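Local coordinates for protein geranyltranstransferase (PDB 4LLS) that probably condenses isopentenyl diphosphate with allylic diphosphates such as farnesyl diphosphate, using divalent metal ions, to build longer isoprenoid diphosphates, at residues Trp86-Ala90 with Leu142-Ala148; Val100-Pro105 with Pro117-Lys121; Leu232-Ile236 with Arg277-Leu281. All blocks are in the same frame, centred on the assembly; numbering follows the deposited sequence.

Contact 1: residues Trp86-Ala90 with Leu142-Ala148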
loop_
_atom_site.group_PDB
_atom_site.type_symbol
_atom_site.label_atom_id
_atom_site.label_comp_id
_atom_site.label_asym_id
_atom_site.label_seq_id
_atom_site.Cartn_x
_atom_site.Cartn_y
_atom_site.Cartn_z
ATOM N N TRP A 86 8.967 9.176 12.256
ATOM C CA TRP A 86 8.872 8.283 11.113
ATOM C C TRP A 86 7.533 7.536 11.153
ATOM O O TRP A 86 6.856 7.404 10.116
ATOM C CB TRP A 86 10.052 7.316 11.077
ATOM C CG TRP A 86 11.352 8.014 10.785
ATOM C CD1 TRP A 86 12.207 8.566 11.685
ATOM C CD2 TRP A 86 11.849 8.333 9.495
ATOM N NE1 TRP A 86 13.218 9.255 11.013
ATOM C CE2 TRP A 86 13.013 9.134 9.664
ATOM C CE3 TRP A 86 11.378 8.090 8.197
ATOM C CZ2 TRP A 86 13.721 9.646 8.584
ATOM C CZ3 TRP A 86 12.097 8.563 7.147
ATOM C CH2 TRP A 86 13.278 9.313 7.337
ATOM N N SER A 87 7.203 6.955 12.299
ATOM C CA SER A 87 5.960 6.206 12.436
ATOM C C SER A 87 4.742 7.130 12.414
ATOM O O SER A 87 3.669 6.771 11.890
ATOM C CB SER A 87 5.977 5.426 13.732
ATOM O OG SER A 87 6.879 4.359 13.660
ATOM N N ALA A 88 4.872 8.330 12.940
ATOM C CA ALA A 88 3.784 9.298 12.880
ATOM C C ALA A 88 3.457 9.689 11.448
ATOM O O ALA A 88 2.279 9.824 11.069
ATOM C CB ALA A 88 4.129 10.555 13.718
ATOM N N THR A 89 4.488 10.003 10.667
ATOM C CA THR A 89 4.319 10.300 9.267
ATOM C C THR A 89 3.790 9.086 8.504
ATOM O O THR A 89 2.942 9.232 7.626
ATOM C CB THR A 89 5.615 10.878 8.684
ATOM O OG1 THR A 89 6.032 11.977 9.541
ATOM C CG2 THR A 89 5.444 11.385 7.315
ATOM N N ALA A 90 4.269 7.904 8.860
ATOM C CA ALA A 90 3.788 6.676 8.209
ATOM C C ALA A 90 2.284 6.530 8.339
ATOM O O ALA A 90 1.602 6.238 7.358
ATOM C CB ALA A 90 4.489 5.458 8.772
ATOM N N LEU A 142 8.377 4.477 5.382
ATOM C CA LEU A 142 8.635 5.326 6.549
ATOM C C LEU A 142 8.810 4.517 7.844
ATOM O O LEU A 142 9.681 4.823 8.658
ATOM C CB LEU A 142 7.543 6.377 6.671
ATOM C CG LEU A 142 7.505 7.413 5.559
ATOM C CD1 LEU A 142 6.263 8.245 5.609
ATOM C CD2 LEU A 142 8.751 8.279 5.654
ATOM N N VAL A 143 8.007 3.475 8.052
ATOM C CA VAL A 143 8.082 2.721 9.287
ATOM C C VAL A 143 9.266 1.770 9.316
ATOM O O VAL A 143 9.696 1.345 10.414
ATOM C CB VAL A 143 6.718 2.045 9.556
ATOM C CG1 VAL A 143 6.486 0.797 8.752
ATOM C CG2 VAL A 143 6.417 1.895 11.024
ATOM N N THR A 144 9.838 1.413 8.163
ATOM C CA THR A 144 10.950 0.507 8.112
ATOM C C THR A 144 12.287 1.198 7.901
ATOM O O THR A 144 13.343 0.560 7.950
ATOM C CB THR A 144 10.748 -0.616 7.075
ATOM O OG1 THR A 144 10.567 -0.072 5.776
ATOM C CG2 THR A 144 9.591 -1.523 7.462
ATOM N N HIS A 145 12.234 2.492 7.614
ATOM C CA HIS A 145 13.444 3.298 7.517
ATOM C C HIS A 145 14.228 3.155 8.818
ATOM O O HIS A 145 13.640 3.104 9.886
ATOM C CB HIS A 145 13.028 4.715 7.288
ATOM C CG HIS A 145 14.169 5.622 6.983
ATOM N ND1 HIS A 145 15.028 6.042 7.959
ATOM C CD2 HIS A 145 14.528 6.256 5.845
ATOM C CE1 HIS A 145 15.923 6.856 7.423
ATOM N NE2 HIS A 145 15.650 6.999 6.138
ATOM N N PRO A 146 15.565 3.115 8.732
ATOM C CA PRO A 146 16.340 2.894 9.945
ATOM C C PRO A 146 16.156 3.984 11.018
ATOM O O PRO A 146 16.380 3.708 12.218
ATOM C CB PRO A 146 17.792 2.848 9.450
ATOM C CG PRO A 146 17.788 3.255 8.031
ATOM C CD PRO A 146 16.373 3.089 7.506
ATOM N N GLY A 147 15.714 5.147 10.604
ATOM C CA GLY A 147 15.481 6.237 11.540
ATOM C C GLY A 147 14.317 5.965 12.463
ATOM O O GLY A 147 14.226 6.556 13.539
ATOM N N ALA A 148 13.448 5.029 12.089
ATOM C CA ALA A 148 12.230 4.780 12.881
ATOM C C ALA A 148 12.493 4.155 14.232
ATOM O O ALA A 148 11.662 4.280 15.152
ATOM C CB ALA A 148 11.208 3.915 12.092
HETATM O O HOH W 1 9.182 5.503 14.629
#
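W86 lays its indole against the turn that ends helix 125-144, and the H145 imidazole stacks face to face on its six-membered ring, with centroids 3.9 Å apart and planes inclined by only 12°. The W86 CH2 atom sits over the middle of the imidazole. H145 reaches this place because its CG lies anti to the backbone N (chi1 -172°), while its ND1 takes a hydrogen bond from G147 N at 2.9 Å, almost in the ring plane, which fixes the rotation of the ring; P146 CD lies on the other imidazole face. Over the five-membered part of the indole, G147 CA makes a CH-pi contact 4.1 Å from the centroid. L142 crosses the indole at about a right angle: its CD2 lies 3.7 Å from W86 CE3, whereas its CD1 turns the other way, to T89 CG2. Farther along the helix, A90 CB packs 3.8 Å from L142 CB, and S87 OG is tied to A148 O through a water. H38 meets the indole edge-to-face. With no direct hydrogen bond across, stacking, apolar packing and the water bridge join the segments; because ND1 serves as an acceptor, a neutral H145 would probably carry its hydrogen on NE2.

Contact 2: residues Val100-Pro105 with Pro117-Lys121. With CA (calcium ion), chain F; GST (geranyl S-thiolodiphosphate), chain D.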
loop_
_atom_site.group_PDB
_atom_site.type_symbol
_atom_site.label_atom_id
_atom_site.label_comp_id
_atom_site.label_asym_id
_atom_site.label_seq_id
_atom_site.Cartn_x
_atom_site.Cartn_y
_atom_site.Cartn_z
ATOM N N VAL A 100 -7.856 9.231 -0.246
ATOM C CA VAL A 100 -7.766 9.480 -1.688
ATOM C C VAL A 100 -8.628 8.445 -2.388
ATOM O O VAL A 100 -9.399 8.762 -3.318
ATOM C CB VAL A 100 -6.334 9.415 -2.197
ATOM C CG1 VAL A 100 -6.309 9.497 -3.708
ATOM C CG2 VAL A 100 -5.524 10.538 -1.603
ATOM N N HIS A 101 -8.471 7.192 -2.019
ATOM C CA HIS A 101 -9.298 6.138 -2.621
ATOM C C HIS A 101 -10.763 6.229 -2.239
ATOM O O HIS A 101 -11.618 6.077 -3.119
ATOM C CB HIS A 101 -8.703 4.744 -2.373
ATOM C CG HIS A 101 -7.460 4.495 -3.164
ATOM N ND1 HIS A 101 -6.852 3.255 -3.239
ATOM C CD2 HIS A 101 -6.778 5.290 -4.010
ATOM C CE1 HIS A 101 -5.808 3.329 -4.026
ATOM N NE2 HIS A 101 -5.726 4.561 -4.500
ATOM N N ASP A 102 -11.086 6.501 -0.980
ATOM C CA ASP A 102 -12.472 6.635 -0.540
ATOM C C ASP A 102 -13.189 7.717 -1.335
ATOM O O ASP A 102 -14.399 7.593 -1.568
ATOM C CB ASP A 102 -12.554 6.950 0.956
ATOM C CG ASP A 102 -14.003 6.906 1.508
ATOM O OD1 ASP A 102 -14.630 5.828 1.461
ATOM O OD2 ASP A 102 -14.422 7.941 2.065
ATOM N N ASP A 103 -12.491 8.792 -1.656
ATOM C CA ASP A 103 -13.137 9.952 -2.287
ATOM C C ASP A 103 -13.492 9.651 -3.747
ATOM O O ASP A 103 -14.214 10.431 -4.353
ATOM C CB ASP A 103 -12.277 11.204 -2.167
ATOM C CG ASP A 103 -12.244 11.800 -0.727
ATOM O OD1 ASP A 103 -11.252 12.491 -0.384
ATOM O OD2 ASP A 103 -13.178 11.561 0.036
ATOM N N LEU A 104 -12.836 8.666 -4.350
ATOM C CA LEU A 104 -13.004 8.340 -5.785
ATOM C C LEU A 104 -14.467 8.287 -6.195
ATOM O O LEU A 104 -15.318 7.767 -5.461
ATOM C CB LEU A 104 -12.323 7.002 -6.146
ATOM C CG LEU A 104 -10.777 7.006 -6.194
ATOM C CD1 LEU A 104 -10.260 5.576 -6.253
ATOM C CD2 LEU A 104 -10.246 7.814 -7.362
ATOM N N PRO A 105 -14.701 8.565 -7.497
ATOM C CA PRO A 105 -16.070 8.411 -8.007
ATOM C C PRO A 105 -16.722 7.037 -7.803
ATOM O O PRO A 105 -17.925 6.945 -7.600
ATOM C CB PRO A 105 -15.906 8.743 -9.500
ATOM C CG PRO A 105 -14.776 9.693 -9.553
ATOM C CD PRO A 105 -13.805 9.177 -8.496
ATOM N N PRO A 117 -10.004 20.820 -3.322
ATOM C CA PRO A 117 -10.490 19.787 -4.224
ATOM C C PRO A 117 -9.786 18.475 -3.920
ATOM O O PRO A 117 -8.607 18.472 -3.520
ATOM C CB PRO A 117 -10.060 20.281 -5.607
ATOM C CG PRO A 117 -9.831 21.745 -5.463
ATOM C CD PRO A 117 -9.488 22.010 -4.028
ATOM N N THR A 118 -10.527 17.397 -4.068
ATOM C CA THR A 118 -9.940 16.076 -3.997
ATOM C C THR A 118 -8.987 15.799 -5.155
ATOM O O THR A 118 -8.988 16.474 -6.183
ATOM C CB THR A 118 -11.041 15.026 -3.960
ATOM O OG1 THR A 118 -11.998 15.289 -5.003
ATOM C CG2 THR A 118 -11.717 15.042 -2.651
ATOM N N VAL A 119 -8.135 14.789 -4.998
ATOM C CA VAL A 119 -7.125 14.529 -5.979
ATOM C C VAL A 119 -7.720 14.285 -7.368
ATOM O O VAL A 119 -7.168 14.752 -8.367
ATOM C CB VAL A 119 -6.203 13.359 -5.559
ATOM C CG1 VAL A 119 -5.299 12.938 -6.693
ATOM C CG2 VAL A 119 -5.373 13.807 -4.370
ATOM N N HIS A 120 -8.754 13.445 -7.453
ATOM C CA HIS A 120 -9.297 13.097 -8.762
ATOM C C HIS A 120 -9.944 14.301 -9.445
ATOM O O HIS A 120 -10.100 14.299 -10.644
ATOM C CB HIS A 120 -10.273 11.969 -8.687
ATOM C CG HIS A 120 -11.437 12.210 -7.802
ATOM N ND1 HIS A 120 -12.668 12.623 -8.279
ATOM C CD2 HIS A 120 -11.580 12.073 -6.468
ATOM C CE1 HIS A 120 -13.504 12.739 -7.263
ATOM N NE2 HIS A 120 -12.877 12.379 -6.162
ATOM N N LYS A 121 -10.371 15.271 -8.649
ATOM C CA LYS A 121 -10.953 16.514 -9.192
ATOM C C LYS A 121 -9.882 17.467 -9.694
ATOM O O LYS A 121 -9.995 18.030 -10.786
ATOM C CB LYS A 121 -11.818 17.193 -8.128
ATOM C CG LYS A 121 -13.207 16.618 -7.990
ATOM C CD LYS A 121 -14.047 16.980 -9.203
ATOM C CE LYS A 121 -15.244 16.063 -9.338
ATOM N NZ LYS A 121 -16.015 16.357 -10.577
HETATM CA CA CA F . -16.232 9.153 2.711
HETATM P PA GST D . -15.371 10.976 5.577
HETATM O O1A GST D . -14.222 11.849 6.076
HETATM O O2A GST D . -16.741 11.355 6.125
HETATM O O3A GST D . -15.363 10.803 4.062
HETATM O O1B GST D . -15.033 9.535 6.161
HETATM P PB GST D . -16.058 8.326 6.134
HETATM O O2B GST D . -17.118 8.426 7.140
HETATM O O3B GST D . -16.579 8.113 4.672
HETATM S S1 GST D . -14.885 6.822 6.693
HETATM C C1 GST D . -13.698 6.949 5.398
HETATM C C2 GST D . -13.043 5.627 5.075
HETATM C C3 GST D . -11.870 5.262 5.613
HETATM C C10 GST D . -11.192 6.093 6.648
HETATM C C4 GST D . -11.248 3.949 5.276
HETATM C C5 GST D . -11.322 3.757 3.755
HETATM C C6 GST D . -10.700 2.462 3.346
HETATM C C7 GST D . -10.165 2.241 2.126
HETATM C C9 GST D . -10.104 3.211 0.967
HETATM C C8 GST D . -9.560 0.881 1.965
HETATM O O HOH W 2 -15.606 10.564 0.814
HETATM O O HOH W 3 -18.296 10.302 2.964
#
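T118 meets D103 of the first aspartate-rich motif of the polyprenyl synthases, near the C-terminal end of helix 81-102, from which the chain turns back toward short helix 119-122. T118 stands at the N-cap position of that helix, and its methyl CG2 lies 3.4 Å from D103 OD1. The hydroxyl occupies the other branch, OG1 sitting between the backbone N and the carbonyl carbon (chi1 49°), and its stronger partner is D110 O, in the returning loop. V119 comes next, its CB 4.3 Å from V100 CG1; both valines also pack on helix 50-59.

H120 carries the largest share of the contact. Its NE2 gives D103 O a weak, markedly bent hydrogen bond (3.0 Å, N-H...O angle 124°) and makes another weak one to D110 O, so one N-H is divided between two carbonyls. P105 covers a face of the imidazole: its CD stands 3.8 Å from the ring centroid, close to the normal, in a CH-pi contact. D125 of helix 125-144 touches both of these side chains.

The same turn carries part of the metal site: D102 OD2 binds calcium, which is also coordinated by D108, two waters and both phosphates of geranyl S-thiolodiphosphate. D103 works from the second shell: beside its salt bridge to R113, its OD2 accepts a 2.7 Å hydrogen bond from one of the calcium-bound waters, which itself lies 2.5 Å from the metal.

Contact 3: residues Leu232-Ile236 with Arg277-Leu281. With IPE (3-methylbut-3-enyl trihydrogen diphosphate), chain C.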
loop_
_atom_site.group_PDB
_atom_site.type_symbol
_atom_site.label_atom_id
_atom_site.label_comp_id
_atom_site.label_asym_id
_atom_site.label_seq_id
_atom_site.Cartn_x
_atom_site.Cartn_y
_atom_site.Cartn_z
ATOM N N LEU A 232 -14.027 4.628 18.763
ATOM C CA LEU A 232 -15.491 4.610 18.656
ATOM C C LEU A 232 -16.016 6.012 18.919
ATOM O O LEU A 232 -16.886 6.500 18.205
ATOM C CB LEU A 232 -16.085 3.615 19.642
ATOM C CG LEU A 232 -17.605 3.535 19.616
ATOM C CD1 LEU A 232 -18.153 3.262 18.231
ATOM C CD2 LEU A 232 -18.021 2.437 20.591
ATOM N N ALA A 233 -15.478 6.688 19.929
ATOM C CA ALA A 233 -15.888 8.075 20.183
ATOM C C ALA A 233 -15.635 8.942 18.944
ATOM O O ALA A 233 -16.458 9.779 18.566
ATOM C CB ALA A 233 -15.126 8.647 21.382
ATOM N N PHE A 234 -14.458 8.783 18.351
ATOM C CA PHE A 234 -14.091 9.516 17.159
ATOM C C PHE A 234 -15.118 9.281 16.023
ATOM O O PHE A 234 -15.513 10.230 15.346
ATOM C CB PHE A 234 -12.673 9.105 16.726
ATOM C CG PHE A 234 -12.266 9.619 15.365
ATOM C CD1 PHE A 234 -11.700 10.849 15.242
ATOM C CD2 PHE A 234 -12.614 8.911 14.225
ATOM C CE1 PHE A 234 -11.400 11.344 13.974
ATOM C CE2 PHE A 234 -12.295 9.379 12.973
ATOM C CZ PHE A 234 -11.735 10.625 12.867
ATOM N N GLN A 235 -15.495 8.035 15.778
ATOM C CA GLN A 235 -16.418 7.751 14.702
ATOM C C GLN A 235 -17.794 8.336 15.004
ATOM O O GLN A 235 -18.447 8.835 14.082
ATOM C CB GLN A 235 -16.486 6.262 14.405
ATOM C CG GLN A 235 -17.300 5.981 13.134
ATOM C CD GLN A 235 -16.708 6.665 11.909
ATOM O OE1 GLN A 235 -15.488 6.599 11.690
ATOM N NE2 GLN A 235 -17.517 7.471 11.207
ATOM N N ILE A 236 -18.250 8.230 16.245
ATOM C CA ILE A 236 -19.540 8.802 16.617
ATOM C C ILE A 236 -19.507 10.293 16.346
ATOM O O ILE A 236 -20.416 10.861 15.741
ATOM C CB ILE A 236 -19.903 8.520 18.078
ATOM C CG1 ILE A 236 -20.154 7.016 18.255
ATOM C CG2 ILE A 236 -21.146 9.322 18.499
ATOM C CD1 ILE A 236 -20.249 6.547 19.691
ATOM N N ARG A 277 -23.295 8.670 24.382
ATOM C CA ARG A 277 -22.443 7.514 24.238
ATOM C C ARG A 277 -20.988 7.952 24.043
ATOM O O ARG A 277 -20.092 7.449 24.712
ATOM C CB ARG A 277 -22.906 6.664 23.060
ATOM C CG ARG A 277 -22.125 5.371 22.855
ATOM C CD ARG A 277 -22.141 4.425 24.063
ATOM N NE ARG A 277 -21.336 3.219 23.813
ATOM C CZ ARG A 277 -20.427 2.712 24.647
ATOM N NH1 ARG A 277 -19.780 1.606 24.311
ATOM N NH2 ARG A 277 -20.188 3.277 25.832
ATOM N N ALA A 278 -20.803 8.955 23.208
ATOM C CA ALA A 278 -19.462 9.510 22.994
ATOM C C ALA A 278 -18.896 10.044 24.315
ATOM O O ALA A 278 -17.728 9.835 24.637
ATOM C CB ALA A 278 -19.497 10.581 21.923
ATOM N N MET A 279 -19.723 10.729 25.105
ATOM C CA MET A 279 -19.290 11.224 26.421
ATOM C C MET A 279 -18.879 10.089 27.360
ATOM O O MET A 279 -17.852 10.173 28.025
ATOM C CB MET A 279 -20.404 12.083 27.066
ATOM N N SER A 280 -19.633 8.997 27.380
ATOM C CA SER A 280 -19.280 7.825 28.171
ATOM C C SER A 280 -17.943 7.245 27.736
ATOM O O SER A 280 -17.153 6.739 28.551
ATOM C CB SER A 280 -20.369 6.769 28.051
ATOM O OG SER A 280 -21.485 7.222 28.777
ATOM N N LEU A 281 -17.694 7.312 26.435
ATOM C CA LEU A 281 -16.468 6.735 25.893
ATOM C C LEU A 281 -15.239 7.571 26.230
ATOM O O LEU A 281 -14.168 6.982 26.439
ATOM C CB LEU A 281 -16.602 6.553 24.384
ATOM C CG LEU A 281 -17.509 5.390 23.996
ATOM C CD1 LEU A 281 -17.997 5.545 22.562
ATOM C CD2 LEU A 281 -16.819 4.036 24.148
HETATM C C1 IPE C . -11.591 11.335 8.275
HETATM O O1 IPE C . -10.601 11.306 9.322
HETATM C C2 IPE C . -11.877 9.902 7.841
HETATM C C3 IPE C . -12.396 9.076 8.991
HETATM C C4 IPE C . -11.777 7.966 9.389
HETATM C C5 IPE C . -13.718 9.415 9.607
HETATM P PA IPE C . -10.178 12.662 10.047
HETATM O O1A IPE C . -11.430 13.394 10.553
HETATM O O2A IPE C . -9.181 12.299 11.051
HETATM O O3A IPE C . -9.492 13.520 8.904
HETATM P PB IPE C . -8.243 14.547 8.780
HETATM O O1B IPE C . -8.610 15.480 7.637
HETATM O O2B IPE C . -8.112 15.272 10.089
HETATM O O3B IPE C . -7.067 13.633 8.530
#
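L232 holds its CG anti to the backbone N (chi1 179°), while L281 turns its own CG beside the backbone N and anti to the carbonyl carbon (chi1 -74°); with the helices so placed, the two side chains cross at about a right angle, L281 CD1 coming 3.6 Å from L232 CG. The same CD1 methyl touches I236 CD1 at 3.8 Å, so it is wedged between two residues one helical turn apart on helix 221-244. The isoleucine uses both branches: CG2 meets A278 CB at 4.0 Å, and CD1 lies against the aliphatic R277 CG. Between them the small A233 and A278 let the backbones approach, their CA atoms 4.8 Å apart, as the segments run nearly antiparallel (153°). The R277 guanidinium borders the seam, L281 CD2 over one face and L232 CD2 4.2 Å from NH1, while NH2 makes a salt bridge to E284, two turns along the same helix. F234, its CB pointing away, belongs to the isopentenyl diphosphate pocket, CZ 3.6 Å from O2A of that ligand. V307 of helix 297-308 packs on both alanines. No hydrogen bond crosses the seam, so dispersion and shape fit between methyl groups hold helix 271-288 to pocket-lining helix 221-244.

Read from the N terminus, helix 81-102 serves two contacts. Contact 1 takes its early turns and closes a long loop of 51 residues by meeting the end of helix 125-144 and the turn after it. Within that span, contact 2 closes a much shorter loop, 11 residues long, folding the aspartate-rich end of the same helix onto short helix 119-122. The two are nested, and their centres lie about 26 Å apart. Contact 3 follows in series, with neither nesting nor crossing, and joins helices 221-244 and 271-288 in the later half of the chain. Contacts 1 and 3 sit on opposite sides of the chain's centre, whereas 2 and 3 each hold ligand-pocket residues.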